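Local coordinates for Slr0280 protein (Synechocystis sp., PDB 5H3K) that is of unknown function but carries a phosphodiester glycosidase (NAGPA-family) domain, so it may cleave sugar phosphodiester linkages, at residues E72-D82 with N122-L130; D92-Q102 with K271-W281. All coordinates share one frame; numbering follows the deposited sequence.

Contact 1: E72-D82 with N122-L130; sequences EGGQTRTGLGD and NRYLDVTSL
Asp126 OD2 meets Arg77 NH1 in a salt bridge with a hydrogen bond of 3.1 Å, at the edge of the guanidinium. The carboxylate oxygen lies in the guanidinium plane, while the arginine meets OD2 on the syn side but well out of the carboxylate plane; the two planes are turned 55° apart. The other oxygen, OD1, accepts from both the backbone N and the OG1 of Thr128, the first of these closing an Asx turn. With its proton committed to OD1, Thr128 OG1 receives Thr78 N at 2.8 Å, so the hydroxyl continues the strand pairing where the regular ladder stops. With an alanine in place of Asp126, Arg77 would probably lose its in-plane partner and the Thr128 hydroxyl the acceptor that orients it toward Thr78 N.

Strands 75-81 and 122-126 form an antiparallel ladder within a curled mixed sheet. Leu80 and Leu125 are the hydrogen-bonded pair, with Leu125 N to Leu80 O at 2.8 Å. Gly79 and Asp126 form a non-hydrogen-bonded pair, their CA atoms 4.2 Å apart; a CB on Gly79 would be tight against Tyr124 CB.

At the far end, Asp82 N bonds Arg123 O, and Asp82 OD2 forms a salt bridge with Arg123 NH1 at 2.9 Å, met on the anti side and tilted out of the carboxylate plane. Extended from CG to NE, with CG anti to the backbone N (chi1 178°), Arg123 lays CD against that oxygen too. Leu125 CG packs on Asp82 CB at 3.5 Å.

Farther out, a water bridges Asp126 OD2 and Glu72 OE1, two probably like-charged groups, and Trp70 NE1 also bonds Glu72. Gln102 OE1 and Pro99 O hold the Arg123 guanidinium from outside.

Contact 2: D92-Q102 with K271-W281; sequences DLLDNTSPNQQ and KTINWTEGITW
The edge strand 271-276 of an antiparallel eight-stranded sheet is met here by the loop joining strands 92-93 and 101-105, whose side chains stand in for a neighbouring strand. Asn96 pairs with the backbone of Asn274 at both ends of its amide: OD1 accepts Asn274 N at 2.8 Å on an in-plane lone pair, and ND2 gives a nearly straight bond (170°) to Asn274 O. A further bond from ND2 to Gln101 O helps fix the amide's rotation. In return, Asn274 ND2 donates to Thr97 O at 2.8 Å. Two residues back along the strand, Thr272 N donates to Asp95 OD1 at 3.0 Å, from above the carboxylate plane. Lys271, bent at chi3 and chi4 (-62° and -54°), curls its NZ onto Leu93 O at 2.8 Å; its salt bridge to Asp92 is long, and a water links the same two groups. Between these polar ties, Ile273 CD1 touches Leu94 O, and Leu93 CD1 meets the edge of the Trp281 ring at CZ3, 4.0 Å away. Pro99 CB rests on Trp275 O, beside the classic bulge where Trp275 and Thr276 both face Ile279. Helix 82-89 covers Leu93 and Trp281 through Met86, while strand 122-126 reaches Leu93 and Gln102 through Leu125.

How the contacts relate
The centres of contact 1 and contact 2 lie about 16 Å apart, and their segments alternate along the chain: 72-82, 92-102, 122-130, then 271-281. The first three belong to the curled mixed sheet near the start of the modelled chain, with helix 82-89 leading from the first to the second. The last forms the edge of another sheet, so contact 1 is made inside one sheet and contact 2 joins a loop of that sheet to the edge of the eight-stranded antiparallel sheet. They meet at Arg123 of contact 1, whose guanidinium is held by residues of contact 2, while Trp275 NE1 bonds Asp82 OD1. Ladder and sheet-to-sheet junction are thus tied together through Arg123 and Asp82.

Contact 1: E72-D82 with N122-L130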
loop_
_atom_site.group_PDB
_atom_site.type_symbol
_atom_site.label_atom_id
_atom_site.label_comp_id
_atom_site.label_asym_id
_atom_site.label_seq_id
_atom_site.Cartn_x
_atom_site.Cartn_y
_atom_site.Cartn_z
ATOM N N GLU A 72 -14.447 -30.205 -5.847
ATOM C CA GLU A 72 -13.689 -30.570 -7.034
ATOM C C GLU A 72 -13.449 -32.078 -7.067
ATOM O O GLU A 72 -12.721 -32.620 -6.230
ATOM C CB GLU A 72 -12.362 -29.799 -7.088
ATOM C CG GLU A 72 -11.680 -29.839 -8.443
ATOM C CD GLU A 72 -10.315 -29.169 -8.451
ATOM O OE1 GLU A 72 -10.109 -28.193 -7.690
ATOM O OE2 GLU A 72 -9.443 -29.626 -9.223
ATOM N N GLY A 73 -14.068 -32.752 -8.035
ATOM C CA GLY A 73 -13.948 -34.194 -8.153
ATOM C C GLY A 73 -14.592 -34.892 -6.969
ATOM O O GLY A 73 -14.015 -35.814 -6.382
ATOM N N GLY A 74 -15.789 -34.434 -6.610
ATOM C CA GLY A 74 -16.520 -34.987 -5.483
ATOM C C GLY A 74 -15.887 -34.763 -4.116
ATOM O O GLY A 74 -16.367 -35.305 -3.116
ATOM N N GLN A 75 -14.818 -33.966 -4.071
ATOM C CA GLN A 75 -14.088 -33.694 -2.829
ATOM C C GLN A 75 -14.199 -32.235 -2.409
ATOM O O GLN A 75 -14.375 -31.350 -3.243
ATOM C CB GLN A 75 -12.602 -34.008 -3.001
ATOM C CG GLN A 75 -12.234 -35.468 -3.147
ATOM C CD GLN A 75 -10.736 -35.640 -3.295
ATOM O OE1 GLN A 75 -9.959 -34.775 -2.879
ATOM N NE2 GLN A 75 -10.321 -36.748 -3.903
ATOM N N THR A 76 -14.061 -31.985 -1.112
ATOM C CA THR A 76 -13.964 -30.622 -0.610
ATOM C C THR A 76 -12.501 -30.165 -0.618
ATOM O O THR A 76 -11.641 -30.792 0.007
ATOM C CB THR A 76 -14.525 -30.507 0.815
ATOM O OG1 THR A 76 -15.888 -30.941 0.821
ATOM C CG2 THR A 76 -14.457 -29.069 1.303
ATOM N N ARG A 77 -12.216 -29.083 -1.337
ATOM C CA ARG A 77 -10.858 -28.555 -1.391
ATOM C C ARG A 77 -10.784 -27.298 -0.552
ATOM O O ARG A 77 -11.772 -26.573 -0.430
ATOM C CB ARG A 77 -10.444 -28.236 -2.830
ATOM C CG ARG A 77 -10.554 -29.404 -3.805
ATOM C CD ARG A 77 -9.568 -30.518 -3.473
ATOM N NE ARG A 77 -9.621 -31.586 -4.468
ATOM C CZ ARG A 77 -8.889 -31.606 -5.581
ATOM N NH1 ARG A 77 -8.038 -30.618 -5.838
ATOM N NH2 ARG A 77 -9.004 -32.613 -6.439
ATOM N N THR A 78 -9.617 -27.046 0.031
ATOM C CA THR A 78 -9.408 -25.826 0.803
ATOM C C THR A 78 -8.284 -25.017 0.198
ATOM O O THR A 78 -7.185 -25.544 -0.057
ATOM C CB THR A 78 -9.058 -26.123 2.270
ATOM O OG1 THR A 78 -10.072 -26.957 2.844
ATOM C CG2 THR A 78 -8.965 -24.811 3.067
ATOM N N GLY A 79 -8.558 -23.735 -0.032
ATOM C CA GLY A 79 -7.579 -22.827 -0.597
ATOM C C GLY A 79 -7.297 -21.675 0.355
ATOM O O GLY A 79 -8.197 -21.215 1.048
ATOM N N LEU A 80 -6.044 -21.224 0.397
ATOM C CA LEU A 80 -5.652 -20.087 1.230
ATOM C C LEU A 80 -5.016 -19.032 0.328
ATOM O O LEU A 80 -4.287 -19.378 -0.598
ATOM C CB LEU A 80 -4.609 -20.520 2.263
ATOM C CG LEU A 80 -4.954 -21.701 3.165
ATOM C CD1 LEU A 80 -3.878 -21.866 4.218
ATOM C CD2 LEU A 80 -6.286 -21.478 3.814
ATOM N N GLY A 81 -5.284 -17.754 0.592
ATOM C CA GLY A 81 -4.583 -16.689 -0.119
ATOM C C GLY A 81 -3.082 -16.906 -0.069
ATOM O O GLY A 81 -2.525 -17.144 1.010
ATOM N N ASP A 82 -2.426 -16.857 -1.228
ATOM C CA ASP A 82 -1.027 -17.273 -1.305
ATOM C C ASP A 82 -0.091 -16.485 -0.395
ATOM O O ASP A 82 0.723 -17.066 0.336
ATOM C CB ASP A 82 -0.522 -17.330 -2.774
ATOM C CG ASP A 82 -0.430 -15.966 -3.466
ATOM O OD1 ASP A 82 -1.080 -14.962 -3.067
ATOM O OD2 ASP A 82 0.317 -15.912 -4.470
ATOM N N ASN A 122 -8.137 -12.218 -4.295
ATOM C CA ASN A 122 -7.052 -13.086 -3.837
ATOM C C ASN A 122 -6.727 -14.249 -4.758
ATOM O O ASN A 122 -7.582 -14.730 -5.503
ATOM C CB ASN A 122 -7.381 -13.654 -2.453
ATOM C CG ASN A 122 -7.648 -12.575 -1.432
ATOM O OD1 ASN A 122 -6.838 -11.666 -1.249
ATOM N ND2 ASN A 122 -8.794 -12.656 -0.774
ATOM N N ARG A 123 -5.487 -14.716 -4.662
ATOM C CA ARG A 123 -5.025 -15.908 -5.382
ATOM C C ARG A 123 -4.959 -17.063 -4.382
ATOM O O ARG A 123 -4.074 -17.105 -3.521
ATOM C CB ARG A 123 -3.637 -15.644 -5.964
ATOM C CG ARG A 123 -3.005 -16.828 -6.695
ATOM C CD ARG A 123 -1.591 -16.480 -7.118
ATOM N NE ARG A 123 -0.963 -17.487 -7.978
ATOM C CZ ARG A 123 0.188 -18.099 -7.704
ATOM N NH1 ARG A 123 0.846 -17.818 -6.585
ATOM N NH2 ARG A 123 0.691 -18.988 -8.552
ATOM N N TYR A 124 -5.880 -18.014 -4.499
ATOM C CA TYR A 124 -5.991 -19.101 -3.516
ATOM C C TYR A 124 -5.162 -20.325 -3.902
ATOM O O TYR A 124 -5.236 -20.797 -5.041
ATOM C CB TYR A 124 -7.461 -19.496 -3.328
ATOM C CG TYR A 124 -8.295 -18.385 -2.733
ATOM C CD1 TYR A 124 -8.466 -18.277 -1.360
ATOM C CD2 TYR A 124 -8.890 -17.424 -3.545
ATOM C CE1 TYR A 124 -9.218 -17.248 -0.814
ATOM C CE2 TYR A 124 -9.637 -16.397 -3.009
ATOM C CZ TYR A 124 -9.803 -16.315 -1.646
ATOM O OH TYR A 124 -10.553 -15.280 -1.118
ATOM N N LEU A 125 -4.356 -20.817 -2.961
ATOM C CA LEU A 125 -3.580 -22.041 -3.173
ATOM C C LEU A 125 -4.313 -23.232 -2.563
ATOM O O LEU A 125 -4.704 -23.197 -1.400
ATOM C CB LEU A 125 -2.170 -21.924 -2.562
ATOM C CG LEU A 125 -1.240 -20.780 -3.001
ATOM C CD1 LEU A 125 0.145 -20.904 -2.345
ATOM C CD2 LEU A 125 -1.095 -20.690 -4.521
ATOM N N ASP A 126 -4.510 -24.285 -3.351
ATOM C CA ASP A 126 -5.197 -25.490 -2.875
ATOM C C ASP A 126 -4.238 -26.276 -1.981
ATOM O O ASP A 126 -3.311 -26.935 -2.470
ATOM C CB ASP A 126 -5.663 -26.328 -4.077
ATOM C CG ASP A 126 -6.490 -27.549 -3.674
ATOM O OD1 ASP A 126 -6.279 -28.101 -2.575
ATOM O OD2 ASP A 126 -7.354 -27.969 -4.476
ATOM N N VAL A 127 -4.456 -26.192 -0.669
ATOM C CA VAL A 127 -3.545 -26.808 0.300
ATOM C C VAL A 127 -4.071 -28.146 0.825
ATOM O O VAL A 127 -3.522 -28.701 1.780
ATOM C CB VAL A 127 -3.262 -25.864 1.500
ATOM C CG1 VAL A 127 -2.593 -24.573 1.018
ATOM C CG2 VAL A 127 -4.548 -25.565 2.259
ATOM N N THR A 128 -5.123 -28.660 0.186
ATOM C CA THR A 128 -5.795 -29.884 0.641
ATOM C C THR A 128 -4.847 -31.077 0.762
ATOM O O THR A 128 -4.814 -31.746 1.796
ATOM C CB THR A 128 -6.967 -30.268 -0.288
ATOM O OG1 THR A 128 -7.746 -29.106 -0.583
ATOM C CG2 THR A 128 -7.861 -31.305 0.375
ATOM N N SER A 129 -4.075 -31.337 -0.288
ATOM C CA SER A 129 -3.141 -32.461 -0.272
ATOM C C SER A 129 -1.952 -32.203 0.633
ATOM O O SER A 129 -1.491 -33.099 1.351
ATOM C CB SER A 129 -2.655 -32.777 -1.682
ATOM O OG SER A 129 -3.688 -33.399 -2.424
ATOM N N LEU A 130 -1.454 -30.971 0.582
ATOM C CA LEU A 130 -0.316 -30.555 1.387
ATOM C C LEU A 130 -0.523 -30.895 2.853
ATOM O O LEU A 130 0.391 -31.361 3.530
ATOM C CB LEU A 130 -0.119 -29.044 1.251
ATOM C CG LEU A 130 1.093 -28.432 1.946
ATOM C CD1 LEU A 130 2.374 -28.977 1.346
ATOM C CD2 LEU A 130 1.046 -26.920 1.813
HETATM O O HOH W 1 -7.727 -27.330 -7.134
HETATM O O HOH W 2 -3.701 -13.836 -2.543
#

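Contact 2: D92-Q102 with K271-W281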
loop_
_atom_site.group_PDB
_atom_site.type_symbol
_atom_site.label_atom_id
_atom_site.label_comp_id
_atom_site.label_asym_id
_atom_site.label_seq_id
_atom_site.Cartn_x
_atom_site.Cartn_y
_atom_site.Cartn_z
ATOM N N ASP A 92 7.124 -21.655 1.627
ATOM C CA ASP A 92 8.058 -20.964 0.740
ATOM C C ASP A 92 7.459 -21.040 -0.658
ATOM O O ASP A 92 7.310 -22.131 -1.205
ATOM C CB ASP A 92 9.436 -21.643 0.780
ATOM C CG ASP A 92 10.521 -20.867 0.016
ATOM O OD1 ASP A 92 10.285 -19.710 -0.414
ATOM O OD2 ASP A 92 11.641 -21.417 -0.135
ATOM N N LEU A 93 7.066 -19.893 -1.212
ATOM C CA LEU A 93 6.552 -19.842 -2.588
ATOM C C LEU A 93 7.716 -19.741 -3.572
ATOM O O LEU A 93 8.411 -18.722 -3.618
ATOM C CB LEU A 93 5.607 -18.652 -2.788
ATOM C CG LEU A 93 4.466 -18.510 -1.773
ATOM C CD1 LEU A 93 3.514 -17.399 -2.164
ATOM C CD2 LEU A 93 3.716 -19.814 -1.623
ATOM N N LEU A 94 7.924 -20.798 -4.356
ATOM C CA LEU A 94 9.021 -20.843 -5.320
ATOM C C LEU A 94 8.618 -20.219 -6.660
ATOM O O LEU A 94 7.426 -20.169 -6.994
ATOM C CB LEU A 94 9.454 -22.298 -5.543
ATOM C CG LEU A 94 9.624 -23.129 -4.277
ATOM C CD1 LEU A 94 10.031 -24.565 -4.623
ATOM C CD2 LEU A 94 10.639 -22.490 -3.364
ATOM N N ASP A 95 9.607 -19.751 -7.422
ATOM C CA ASP A 95 9.353 -19.174 -8.742
ATOM C C ASP A 95 8.491 -20.127 -9.565
ATOM O O ASP A 95 8.757 -21.338 -9.616
ATOM C CB ASP A 95 10.665 -18.878 -9.466
ATOM C CG ASP A 95 11.464 -17.755 -8.819
ATOM O OD1 ASP A 95 11.105 -17.289 -7.715
ATOM O OD2 ASP A 95 12.471 -17.338 -9.419
ATOM N N ASN A 96 7.428 -19.594 -10.166
ATOM C CA ASN A 96 6.486 -20.418 -10.920
ATOM C C ASN A 96 6.491 -20.086 -12.403
ATOM O O ASN A 96 7.217 -19.203 -12.852
ATOM C CB ASN A 96 5.063 -20.270 -10.369
ATOM C CG ASN A 96 4.496 -18.865 -10.573
ATOM O OD1 ASN A 96 5.230 -17.878 -10.543
ATOM N ND2 ASN A 96 3.193 -18.778 -10.794
ATOM N N THR A 97 5.666 -20.801 -13.159
ATOM C CA THR A 97 5.513 -20.537 -14.580
ATOM C C THR A 97 4.131 -19.962 -14.844
ATOM O O THR A 97 3.960 -18.749 -14.968
ATOM C CB THR A 97 5.760 -21.803 -15.409
ATOM O OG1 THR A 97 5.037 -22.894 -14.827
ATOM C CG2 THR A 97 7.247 -22.127 -15.407
ATOM N N SER A 98 3.137 -20.831 -14.920
ATOM C CA SER A 98 1.764 -20.394 -15.110
ATOM C C SER A 98 1.161 -19.892 -13.786
ATOM O O SER A 98 1.411 -20.482 -12.729
ATOM C CB SER A 98 0.946 -21.567 -15.649
ATOM O OG SER A 98 -0.437 -21.316 -15.488
ATOM N N PRO A 99 0.371 -18.797 -13.828
ATOM C CA PRO A 99 -0.282 -18.311 -12.601
ATOM C C PRO A 99 -1.150 -19.357 -11.903
ATOM O O PRO A 99 -1.386 -19.232 -10.706
ATOM C CB PRO A 99 -1.160 -17.153 -13.095
ATOM C CG PRO A 99 -0.443 -16.633 -14.301
ATOM C CD PRO A 99 0.203 -17.854 -14.952
ATOM N N ASN A 100 -1.624 -20.371 -12.625
ATOM C CA ASN A 100 -2.488 -21.366 -11.998
ATOM C C ASN A 100 -1.732 -22.482 -11.258
ATOM O O ASN A 100 -2.359 -23.374 -10.693
ATOM C CB ASN A 100 -3.494 -21.945 -13.008
ATOM C CG ASN A 100 -2.835 -22.826 -14.056
ATOM O OD1 ASN A 100 -1.612 -22.867 -14.173
ATOM N ND2 ASN A 100 -3.650 -23.531 -14.831
ATOM N N GLN A 101 -0.399 -22.410 -11.257
ATOM C CA GLN A 101 0.470 -23.390 -10.594
ATOM C C GLN A 101 1.389 -22.693 -9.602
ATOM O O GLN A 101 1.936 -21.633 -9.901
ATOM C CB GLN A 101 1.359 -24.087 -11.623
ATOM C CG GLN A 101 0.608 -24.826 -12.705
ATOM C CD GLN A 101 -0.173 -25.999 -12.154
ATOM O OE1 GLN A 101 -1.318 -25.850 -11.715
ATOM N NE2 GLN A 101 0.447 -27.178 -12.159
ATOM N N GLN A 102 1.581 -23.288 -8.429
ATOM C CA GLN A 102 2.472 -22.694 -7.437
ATOM C C GLN A 102 3.297 -23.764 -6.749
ATOM O O GLN A 102 2.799 -24.436 -5.856
ATOM C CB GLN A 102 1.667 -21.926 -6.383
ATOM C CG GLN A 102 2.562 -21.189 -5.395
ATOM C CD GLN A 102 3.580 -20.319 -6.101
ATOM O OE1 GLN A 102 3.220 -19.369 -6.790
ATOM N NE2 GLN A 102 4.861 -20.637 -5.937
ATOM N N LYS A 271 12.828 -13.486 -5.840
ATOM C CA LYS A 271 11.634 -14.268 -6.122
ATOM C C LYS A 271 10.924 -13.643 -7.312
ATOM O O LYS A 271 10.930 -12.421 -7.467
ATOM C CB LYS A 271 10.702 -14.279 -4.896
ATOM C CG LYS A 271 9.529 -15.275 -5.015
ATOM C CD LYS A 271 8.458 -15.053 -3.931
ATOM C CE LYS A 271 9.002 -15.263 -2.512
ATOM N NZ LYS A 271 9.645 -16.597 -2.349
ATOM N N THR A 272 10.341 -14.472 -8.167
ATOM C CA THR A 272 9.484 -13.976 -9.243
ATOM C C THR A 272 8.240 -14.845 -9.310
ATOM O O THR A 272 8.323 -16.039 -9.594
ATOM C CB THR A 272 10.210 -13.950 -10.614
ATOM O OG1 THR A 272 11.368 -13.107 -10.541
ATOM C CG2 THR A 272 9.284 -13.427 -11.720
ATOM N N ILE A 273 7.086 -14.253 -9.010
ATOM C CA ILE A 273 5.827 -14.983 -9.009
ATOM C C ILE A 273 4.894 -14.414 -10.063
ATOM O O ILE A 273 4.512 -13.231 -10.004
ATOM C CB ILE A 273 5.101 -14.937 -7.633
ATOM C CG1 ILE A 273 5.960 -15.552 -6.518
ATOM C CG2 ILE A 273 3.768 -15.661 -7.728
ATOM C CD1 ILE A 273 6.205 -17.071 -6.640
ATOM N N ASN A 274 4.543 -15.241 -11.044
ATOM C CA ASN A 274 3.466 -14.891 -11.958
ATOM C C ASN A 274 2.151 -15.140 -11.227
ATOM O O ASN A 274 1.752 -16.289 -10.991
ATOM C CB ASN A 274 3.580 -15.682 -13.266
ATOM C CG ASN A 274 4.919 -15.465 -13.958
ATOM O OD1 ASN A 274 5.356 -14.330 -14.161
ATOM N ND2 ASN A 274 5.585 -16.557 -14.306
ATOM N N TRP A 275 1.492 -14.050 -10.842
ATOM C CA TRP A 275 0.446 -14.098 -9.823
ATOM C C TRP A 275 -0.920 -14.309 -10.441
ATOM O O TRP A 275 -1.640 -15.244 -10.090
ATOM C CB TRP A 275 0.493 -12.810 -8.996
ATOM C CG TRP A 275 -0.266 -12.854 -7.710
ATOM C CD1 TRP A 275 0.047 -13.573 -6.595
ATOM C CD2 TRP A 275 -1.437 -12.086 -7.383
ATOM N NE1 TRP A 275 -0.876 -13.324 -5.605
ATOM C CE2 TRP A 275 -1.800 -12.421 -6.064
ATOM C CE3 TRP A 275 -2.225 -11.170 -8.093
ATOM C CZ2 TRP A 275 -2.914 -11.860 -5.423
ATOM C CZ3 TRP A 275 -3.331 -10.613 -7.462
ATOM C CH2 TRP A 275 -3.667 -10.961 -6.140
ATOM N N THR A 276 -1.296 -13.432 -11.354
ATOM C CA THR A 276 -2.466 -13.709 -12.175
ATOM C C THR A 276 -2.159 -13.172 -13.558
ATOM O O THR A 276 -1.084 -12.599 -13.771
ATOM C CB THR A 276 -3.753 -13.097 -11.577
ATOM O OG1 THR A 276 -4.900 -13.790 -12.099
ATOM C CG2 THR A 276 -3.846 -11.603 -11.901
ATOM N N GLU A 277 -3.057 -13.379 -14.516
ATOM C CA GLU A 277 -2.831 -12.802 -15.827
ATOM C C GLU A 277 -2.695 -11.290 -15.673
ATOM O O GLU A 277 -3.577 -10.630 -15.101
ATOM C CB GLU A 277 -3.973 -13.129 -16.789
ATOM C CG GLU A 277 -3.917 -12.273 -18.048
ATOM C CD GLU A 277 -4.657 -12.880 -19.231
ATOM O OE1 GLU A 277 -5.124 -14.032 -19.117
ATOM O OE2 GLU A 277 -4.764 -12.197 -20.274
ATOM N N GLY A 278 -1.573 -10.758 -16.141
ATOM C CA GLY A 278 -1.349 -9.325 -16.119
ATOM C C GLY A 278 -0.716 -8.798 -14.844
ATOM O O GLY A 278 -0.496 -7.592 -14.733
ATOM N N ILE A 279 -0.426 -9.676 -13.883
ATOM C CA ILE A 279 0.216 -9.229 -12.637
ATOM C C ILE A 279 1.386 -10.120 -12.220
ATOM O O ILE A 279 1.217 -11.329 -12.024
ATOM C CB ILE A 279 -0.777 -9.157 -11.459
ATOM C CG1 ILE A 279 -1.911 -8.169 -11.749
ATOM C CG2 ILE A 279 -0.041 -8.745 -10.176
ATOM C CD1 ILE A 279 -2.928 -8.046 -10.639
ATOM N N THR A 280 2.559 -9.516 -12.058
ATOM C CA THR A 280 3.768 -10.233 -11.646
ATOM C C THR A 280 4.437 -9.591 -10.431
ATOM O O THR A 280 4.670 -8.376 -10.407
ATOM C CB THR A 280 4.767 -10.293 -12.798
ATOM O OG1 THR A 280 4.134 -10.917 -13.919
ATOM C CG2 THR A 280 6.006 -11.097 -12.409
ATOM N N TRP A 281 4.739 -10.414 -9.425
ATOM C CA TRP A 281 5.366 -9.962 -8.178
ATOM C C TRP A 281 6.846 -10.366 -8.185
ATOM O O TRP A 281 7.171 -11.514 -8.480
ATOM C CB TRP A 281 4.584 -10.579 -6.994
ATOM C CG TRP A 281 5.306 -10.787 -5.681
ATOM C CD1 TRP A 281 6.313 -10.040 -5.145
ATOM C CD2 TRP A 281 5.037 -11.834 -4.737
ATOM N NE1 TRP A 281 6.679 -10.553 -3.917
ATOM C CE2 TRP A 281 5.923 -11.654 -3.654
ATOM C CE3 TRP A 281 4.133 -12.889 -4.709
ATOM C CZ2 TRP A 281 5.921 -12.510 -2.547
ATOM C CZ3 TRP A 281 4.137 -13.740 -3.609
ATOM C CH2 TRP A 281 5.022 -13.542 -2.546
HETATM O O HOH W 3 8.521 -17.619 0.123
HETATM O O HOH W 4 13.288 -14.827 -9.399
HETATM O O HOH W 5 8.603 -17.014 -12.000
#